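Local coordinates for protein toxin FitB (Neisseria gonorrhoeae, PDB 2H1C) that acts as the toxin of a type II toxin-antitoxin system, a PIN-domain protein of the VapC family that forms with the antitoxin FitA a complex that binds promoter DNA, at residues D26-L30 against E31-L35; A83-Y86 against A87-S91. All blocks are in the same frame, centred on the assembly; numbering follows the deposited sequence.

Both contacts are local ones within a single PIN domain, and they come in series along the chain. Contact 1 (26-30 with 31-35) closes first. It joins the end of helix 19-27 to strand 33-36 of the parallel sheet, through a short turn. Contact 2 (83-86 with 87-91) lies wholly inside helix 80-94, which follows strand 75-76, the sheet neighbour of strand 33-36. The centres of the two contacts are 26 Å apart and their nearest atoms about 14 Å, so they do not touch. Contact 1 leads the chain into the sheet, whereas contact 2 belongs to a helix that packs against a second copy of the toxin.

Contact 1 (D26-L30 against E31-L35); sequences DSLIL and EDVYL
Leu28 and Val33 meet across a tight turn that carries the chain from helix 19-27 into strand 33-36. Val33 is the side chain to follow. Val33 CB sits 3.5 Å from Leu30 O. From there CG2 stands beside the backbone N and anti to the carbonyl carbon, with chi1, measured to CG1, at -174°. This torsion turns CG2 back toward the preceding segment. Val33 CG2 lies 3.8 Å from Leu28 CD1, and the two side chains cross at about a right angle. Val33 CG2 is also 3.5 Å from Ile29 O. CG1 takes the other direction, beside the carbonyl carbon. Val33 also packs on Leu4 of the neighbouring strand 2-4.

The turn itself is closed by two backbone hydrogen bonds. Asp32 N donates to Ile29 O at 2.9 Å, and Val33 N donates to Leu30 O, also at 2.9 Å. Such i to i+3 bonds are those of a 3-10 turn.

Two acidic side chains also fold against the turn. Glu31 is bent at chi2 (62°), which folds its carboxylate back over the preceding residues. Glu31 OE1 comes to 3.3 Å from Ile29 CG2, while Glu31 OE2 is nearest to Leu30 CB. Asp32 OD2 lies 3.9 Å from Ile29 CB, so these carboxylates meet mainly aliphatic carbon here.

Beyond the turn, the backbone of Asp32 and Tyr34 is bonded to Ile2, which sets the new strand into the sheet. The chemistry is thus divided: two backbone bonds fix the turn, and the apolar Leu28 and Val33 pack against each other across it. The two acids remain toward the surface, where solvent would probably favour their charged forms.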
ATOM      1  N   ASP A  26      -8.051 -15.134  21.223  1.00 17.71           N
ATOM      2  CA  ASP A  26      -7.543 -15.374  22.583  1.00 19.52           C
ATOM      3  C   ASP A  26      -6.634 -16.590  22.730  1.00 20.51           C
ATOM      4  O   ASP A  26      -5.940 -16.721  23.731  1.00 20.72           O
ATOM      5  CB  ASP A  26      -8.698 -15.525  23.576  1.00 21.25           C
ATOM      6  CG  ASP A  26      -9.359 -14.215  23.891  1.00 27.97           C
ATOM      7  OD1 ASP A  26      -8.683 -13.168  23.775  1.00 30.10           O
ATOM      8  OD2 ASP A  26     -10.550 -14.231  24.280  1.00 31.37           O
ATOM      9  N   SER A  27      -6.648 -17.481  21.750  1.00 19.04           N
ATOM     10  CA  SER A  27      -5.812 -18.671  21.814  1.00 18.27           C
ATOM     11  C   SER A  27      -4.429 -18.420  21.218  1.00 17.53           C
ATOM     12  O   SER A  27      -3.530 -19.252  21.338  1.00 17.89           O
ATOM     13  CB  SER A  27      -6.475 -19.825  21.057  1.00 20.00           C
ATOM     14  OG  SER A  27      -6.479 -19.596  19.649  1.00 19.44           O
ATOM     15  N   LEU A  28      -4.254 -17.272  20.574  1.00 14.69           N
ATOM     16  CA  LEU A  28      -2.979 -16.963  19.937  1.00 12.26           C
ATOM     17  C   LEU A  28      -1.900 -16.444  20.878  1.00 13.79           C
ATOM     18  O   LEU A  28      -2.204 -15.821  21.899  1.00 14.28           O
ATOM     19  CB  LEU A  28      -3.190 -15.921  18.830  1.00 11.47           C
ATOM     20  CG  LEU A  28      -4.244 -16.220  17.762  1.00 14.67           C
ATOM     21  CD1 LEU A  28      -4.319 -15.019  16.818  1.00 13.55           C
ATOM     22  CD2 LEU A  28      -3.898 -17.492  17.005  1.00 15.96           C
ATOM     23  N   ILE A  29      -0.637 -16.716  20.538  1.00 10.00           N
ATOM     24  CA  ILE A  29       0.477 -16.196  21.336  1.00 14.76           C
ATOM     25  C   ILE A  29       0.762 -14.847  20.677  1.00 14.07           C
ATOM     26  O   ILE A  29       1.084 -14.796  19.493  1.00 12.11           O
ATOM     27  CB  ILE A  29       1.733 -17.076  21.244  1.00 14.17           C
ATOM     28  CG1 ILE A  29       1.521 -18.376  22.027  1.00 19.57           C
ATOM     29  CG2 ILE A  29       2.935 -16.333  21.810  1.00 19.22           C
ATOM     30  CD1 ILE A  29       0.533 -19.296  21.388  1.00 26.27           C
ATOM     31  N   LEU A  30       0.630 -13.767  21.442  1.00 15.72           N
ATOM     32  CA  LEU A  30       0.808 -12.411  20.907  1.00 15.86           C
ATOM     33  C   LEU A  30       2.047 -12.168  20.052  1.00 16.85           C
ATOM     34  O   LEU A  30       1.969 -11.554  18.977  1.00 10.94           O
ATOM     35  CB  LEU A  30       0.794 -11.403  22.047  1.00 18.13           C
ATOM     36  CG  LEU A  30       0.764  -9.919  21.685  1.00 19.76           C
ATOM     37  CD1 LEU A  30      -0.438  -9.630  20.798  1.00 20.05           C
ATOM     38  CD2 LEU A  30       0.710  -9.085  22.962  1.00 21.60           C
ATOM     39  N   GLU A  31       3.195 -12.631  20.537  1.00 14.18           N
ATOM     40  CA  GLU A  31       4.454 -12.456  19.824  1.00 16.27           C
ATOM     41  C   GLU A  31       4.458 -13.045  18.417  1.00 15.05           C
ATOM     42  O   GLU A  31       5.299 -12.687  17.590  1.00 15.11           O
ATOM     43  CB  GLU A  31       5.598 -13.085  20.625  1.00 21.05           C
ATOM     44  CG  GLU A  31       5.899 -12.431  21.970  1.00 29.06           C
ATOM     45  CD  GLU A  31       4.749 -12.497  22.974  1.00 35.71           C
ATOM     46  OE1 GLU A  31       4.029 -13.525  23.027  1.00 30.07           O
ATOM     47  OE2 GLU A  31       4.583 -11.510  23.733  1.00 40.01           O
ATOM     48  N   ASP A  32       3.539 -13.972  18.166  1.00 14.28           N
ATOM     49  CA  ASP A  32       3.436 -14.650  16.881  1.00 12.27           C
ATOM     50  C   ASP A  32       2.380 -14.012  15.976  1.00 10.32           C
ATOM     51  O   ASP A  32       2.053 -14.563  14.923  1.00 14.44           O
ATOM     52  CB  ASP A  32       3.074 -16.135  17.090  1.00 17.46           C
ATOM     53  CG  ASP A  32       4.124 -16.897  17.903  1.00 21.10           C
ATOM     54  OD1 ASP A  32       5.169 -16.312  18.265  1.00 19.16           O
ATOM     55  OD2 ASP A  32       3.891 -18.097  18.180  1.00 21.84           O
ATOM     56  N   VAL A  33       1.843 -12.863  16.389  1.00 10.20           N
ATOM     57  CA  VAL A  33       0.814 -12.196  15.598  1.00  8.50           C
ATOM     58  C   VAL A  33       1.320 -10.864  15.062  1.00  8.28           C
ATOM     59  O   VAL A  33       1.836 -10.038  15.816  1.00 11.02           O
ATOM     60  CB  VAL A  33      -0.459 -11.979  16.434  1.00  8.05           C
ATOM     61  CG1 VAL A  33      -1.567 -11.418  15.555  1.00 12.14           C
ATOM     62  CG2 VAL A  33      -0.905 -13.309  17.049  1.00 11.76           C
ATOM     63  N   TYR A  34       1.167 -10.661  13.754  1.00  8.82           N
ATOM     64  CA  TYR A  34       1.635  -9.443  13.081  1.00  9.68           C
ATOM     65  C   TYR A  34       0.520  -8.638  12.397  1.00  8.20           C
ATOM     66  O   TYR A  34      -0.582  -9.146  12.146  1.00  9.25           O
ATOM     67  CB  TYR A  34       2.656  -9.817  12.000  1.00  8.54           C
ATOM     68  CG  TYR A  34       3.912 -10.468  12.527  1.00  9.74           C
ATOM     69  CD1 TYR A  34       3.899 -11.792  12.988  1.00 12.83           C
ATOM     70  CD2 TYR A  34       5.092  -9.737  12.639  1.00  8.15           C
ATOM     71  CE1 TYR A  34       5.030 -12.367  13.554  1.00 13.78           C
ATOM     72  CE2 TYR A  34       6.244 -10.300  13.214  1.00 13.19           C
ATOM     73  CZ  TYR A  34       6.200 -11.615  13.671  1.00 16.90           C
ATOM     74  OH  TYR A  34       7.314 -12.166  14.274  1.00 17.90           O
ATOM     75  N   LEU A  35       0.820  -7.374  12.092  1.00  9.30           N
ATOM     76  CA  LEU A  35      -0.109  -6.508  11.371  1.00 10.20           C
ATOM     77  C   LEU A  35       0.668  -5.866  10.223  1.00 10.72           C
ATOM     78  O   LEU A  35       1.847  -5.532  10.381  1.00 10.94           O
ATOM     79  CB  LEU A  35      -0.642  -5.382  12.266  1.00  9.18           C
ATOM     80  CG  LEU A  35      -1.575  -5.691  13.433  1.00 13.68           C
ATOM     81  CD1 LEU A  35      -1.911  -4.387  14.164  1.00 17.23           C
ATOM     82  CD2 LEU A  35      -2.854  -6.339  12.915  1.00 17.12           C
TER

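Contact 2 (A83-Y86 against A87-S91); sequences AAIY and AQIRS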
ATOM      1  N   ALA A  83       7.045  -5.570  -2.638  1.00  8.76           N
ATOM      2  CA  ALA A  83       6.550  -5.095  -3.922  1.00 11.71           C
ATOM      3  C   ALA A  83       6.793  -6.138  -5.015  1.00 11.67           C
ATOM      4  O   ALA A  83       5.958  -6.326  -5.895  1.00 11.16           O
ATOM      5  CB  ALA A  83       7.217  -3.766  -4.293  1.00 10.42           C
ATOM      6  N   ALA A  84       7.939  -6.813  -4.970  1.00 13.28           N
ATOM      7  CA  ALA A  84       8.251  -7.843  -5.965  1.00 15.02           C
ATOM      8  C   ALA A  84       7.256  -8.993  -5.880  1.00 13.44           C
ATOM      9  O   ALA A  84       6.769  -9.488  -6.898  1.00 13.26           O
ATOM     10  CB  ALA A  84       9.674  -8.379  -5.755  1.00 14.68           C
ATOM     11  N   ILE A  85       6.975  -9.435  -4.660  1.00 13.43           N
ATOM     12  CA  ILE A  85       6.029 -10.533  -4.442  1.00 12.07           C
ATOM     13  C   ILE A  85       4.627 -10.107  -4.878  1.00 11.26           C
ATOM     14  O   ILE A  85       3.883 -10.884  -5.476  1.00 13.18           O
ATOM     15  CB  ILE A  85       6.042 -10.945  -2.962  1.00 14.28           C
ATOM     16  CG1 ILE A  85       7.429 -11.511  -2.637  1.00 13.86           C
ATOM     17  CG2 ILE A  85       4.929 -11.970  -2.675  1.00 15.14           C
ATOM     18  CD1 ILE A  85       7.696 -11.729  -1.165  1.00 19.08           C
ATOM     19  N   TYR A  86       4.287  -8.854  -4.608  1.00  9.89           N
ATOM     20  CA  TYR A  86       2.987  -8.322  -4.994  1.00 13.60           C
ATOM     21  C   TYR A  86       2.750  -8.472  -6.499  1.00 12.46           C
ATOM     22  O   TYR A  86       1.719  -8.989  -6.919  1.00 12.03           O
ATOM     23  CB  TYR A  86       2.904  -6.843  -4.620  1.00 12.92           C
ATOM     24  CG  TYR A  86       1.708  -6.116  -5.194  1.00 14.20           C
ATOM     25  CD1 TYR A  86       0.466  -6.152  -4.555  1.00 15.67           C
ATOM     26  CD2 TYR A  86       1.826  -5.381  -6.375  1.00 14.68           C
ATOM     27  CE1 TYR A  86      -0.632  -5.468  -5.080  1.00 13.17           C
ATOM     28  CE2 TYR A  86       0.749  -4.702  -6.901  1.00 13.48           C
ATOM     29  CZ  TYR A  86      -0.476  -4.746  -6.252  1.00 14.31           C
ATOM     30  OH  TYR A  86      -1.551  -4.059  -6.764  1.00 13.78           O
ATOM     31  N   ALA A  87       3.698  -8.001  -7.309  1.00 11.61           N
ATOM     32  CA  ALA A  87       3.559  -8.071  -8.754  1.00 12.11           C
ATOM     33  C   ALA A  87       3.454  -9.516  -9.215  1.00 12.00           C
ATOM     34  O   ALA A  87       2.646  -9.834 -10.088  1.00 11.68           O
ATOM     35  CB  ALA A  87       4.736  -7.381  -9.429  1.00 10.27           C
ATOM     36  N   GLN A  88       4.252 -10.398  -8.619  1.00 11.32           N
ATOM     37  CA  GLN A  88       4.211 -11.809  -8.981  1.00 14.70           C
ATOM     38  C   GLN A  88       2.829 -12.403  -8.718  1.00 14.32           C
ATOM     39  O   GLN A  88       2.214 -12.998  -9.609  1.00 15.16           O
ATOM     40  CB  GLN A  88       5.273 -12.578  -8.192  1.00 18.12           C
ATOM     41  CG  GLN A  88       6.679 -12.095  -8.515  1.00 23.73           C
ATOM     42  CD  GLN A  88       7.762 -12.910  -7.847  1.00 31.74           C
ATOM     43  OE1 GLN A  88       7.848 -12.974  -6.614  1.00 30.39           O
ATOM     44  NE2 GLN A  88       8.606 -13.543  -8.661  1.00 35.36           N
ATOM     45  N   ILE A  89       2.339 -12.232  -7.497  1.00 13.06           N
ATOM     46  CA  ILE A  89       1.035 -12.758  -7.109  1.00 15.07           C
ATOM     47  C   ILE A  89      -0.125 -12.209  -7.923  1.00 14.04           C
ATOM     48  O   ILE A  89      -0.957 -12.971  -8.416  1.00 14.40           O
ATOM     49  CB  ILE A  89       0.747 -12.469  -5.608  1.00 19.76           C
ATOM     50  CG1 ILE A  89       1.636 -13.343  -4.725  1.00 21.82           C
ATOM     51  CG2 ILE A  89      -0.726 -12.688  -5.308  1.00 28.29           C
ATOM     52  CD1 ILE A  89       1.472 -13.052  -3.221  1.00 23.42           C
ATOM     53  N   ARG A  90      -0.206 -10.891  -8.063  1.00 12.04           N
ATOM     54  CA  ARG A  90      -1.314 -10.304  -8.822  1.00 15.04           C
ATOM     55  C   ARG A  90      -1.280 -10.642 -10.313  1.00 16.20           C
ATOM     56  O   ARG A  90      -2.330 -10.882 -10.923  1.00 19.86           O
ATOM     57  CB  ARG A  90      -1.355  -8.789  -8.651  1.00 16.37           C
ATOM     58  CG  ARG A  90      -1.756  -8.370  -7.259  1.00 16.39           C
ATOM     59  CD  ARG A  90      -2.455  -7.035  -7.296  1.00 22.60           C
ATOM     60  NE  ARG A  90      -3.671  -7.072  -8.097  1.00 19.35           N
ATOM     61  CZ  ARG A  90      -4.297  -5.988  -8.550  1.00 22.45           C
ATOM     62  NH1 ARG A  90      -3.824  -4.777  -8.281  1.00 18.47           N
ATOM     63  NH2 ARG A  90      -5.398  -6.115  -9.283  1.00 22.95           N
ATOM     64  N   SER A  91      -0.092 -10.672 -10.908  1.00 16.99           N
ATOM     65  CA  SER A  91      -0.007 -10.992 -12.324  1.00 16.64           C
ATOM     66  C   SER A  91      -0.387 -12.455 -12.556  1.00 18.13           C
ATOM     67  O   SER A  91      -1.146 -12.774 -13.485  1.00 18.06           O
ATOM     68  CB  SER A  91       1.400 -10.710 -12.865  1.00 16.29           C
ATOM     69  OG  SER A  91       2.351 -11.612 -12.334  1.00 18.76           O
TER
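Tyr86 and Arg90, one helical turn apart, are joined by a hydrogen bond from Arg90 NH1 to Tyr86 OH. It is 2.8 Å long and nearly straight, with an angle of 166° at the hydrogen. The hydroxyl oxygen lies in the guanidinium plane, at its edge. The backbone of the same pair is bonded too, Arg90 N to Tyr86 O at 2.9 Å. Ile89 N donates to Ile85 O at 2.9 Å. Ala87 N to Ala83 O and Gln88 N to Ala84 O complete the i to i+4 ladder.

The packing follows from the arginine's path. Its chain bends at chi3 (61°) and runs alongside the tyrosine, pointing the same way. Arg90 CG lies over one face of the Tyr86 ring, offset toward the rim, in a CH-pi contact at 4.1 Å from the centroid. Arg90 CD packs tightly, 3.2 Å from Tyr86 CZ. The ring and guanidinium planes are 71° apart. The ring of Tyr86 also stacks with that of Tyr106, and Arg90 reaches Ala102 of helix 102-114.

On another side of the helix Ile85 and Ile89 lie side by side, Ile85 CG2 to Ile89 CD1 at 3.7 Å. Gln88 CG approaches Ala84 O at 3.1 Å, and its chain runs on extended beyond CG. Ala84 and Ala87 pack on Arg44 of the second subunit. The arrangement is that of a regular alpha-helix with paired side chains at i and i+4, set here between helix 102-114 and a second copy of the PIN domain.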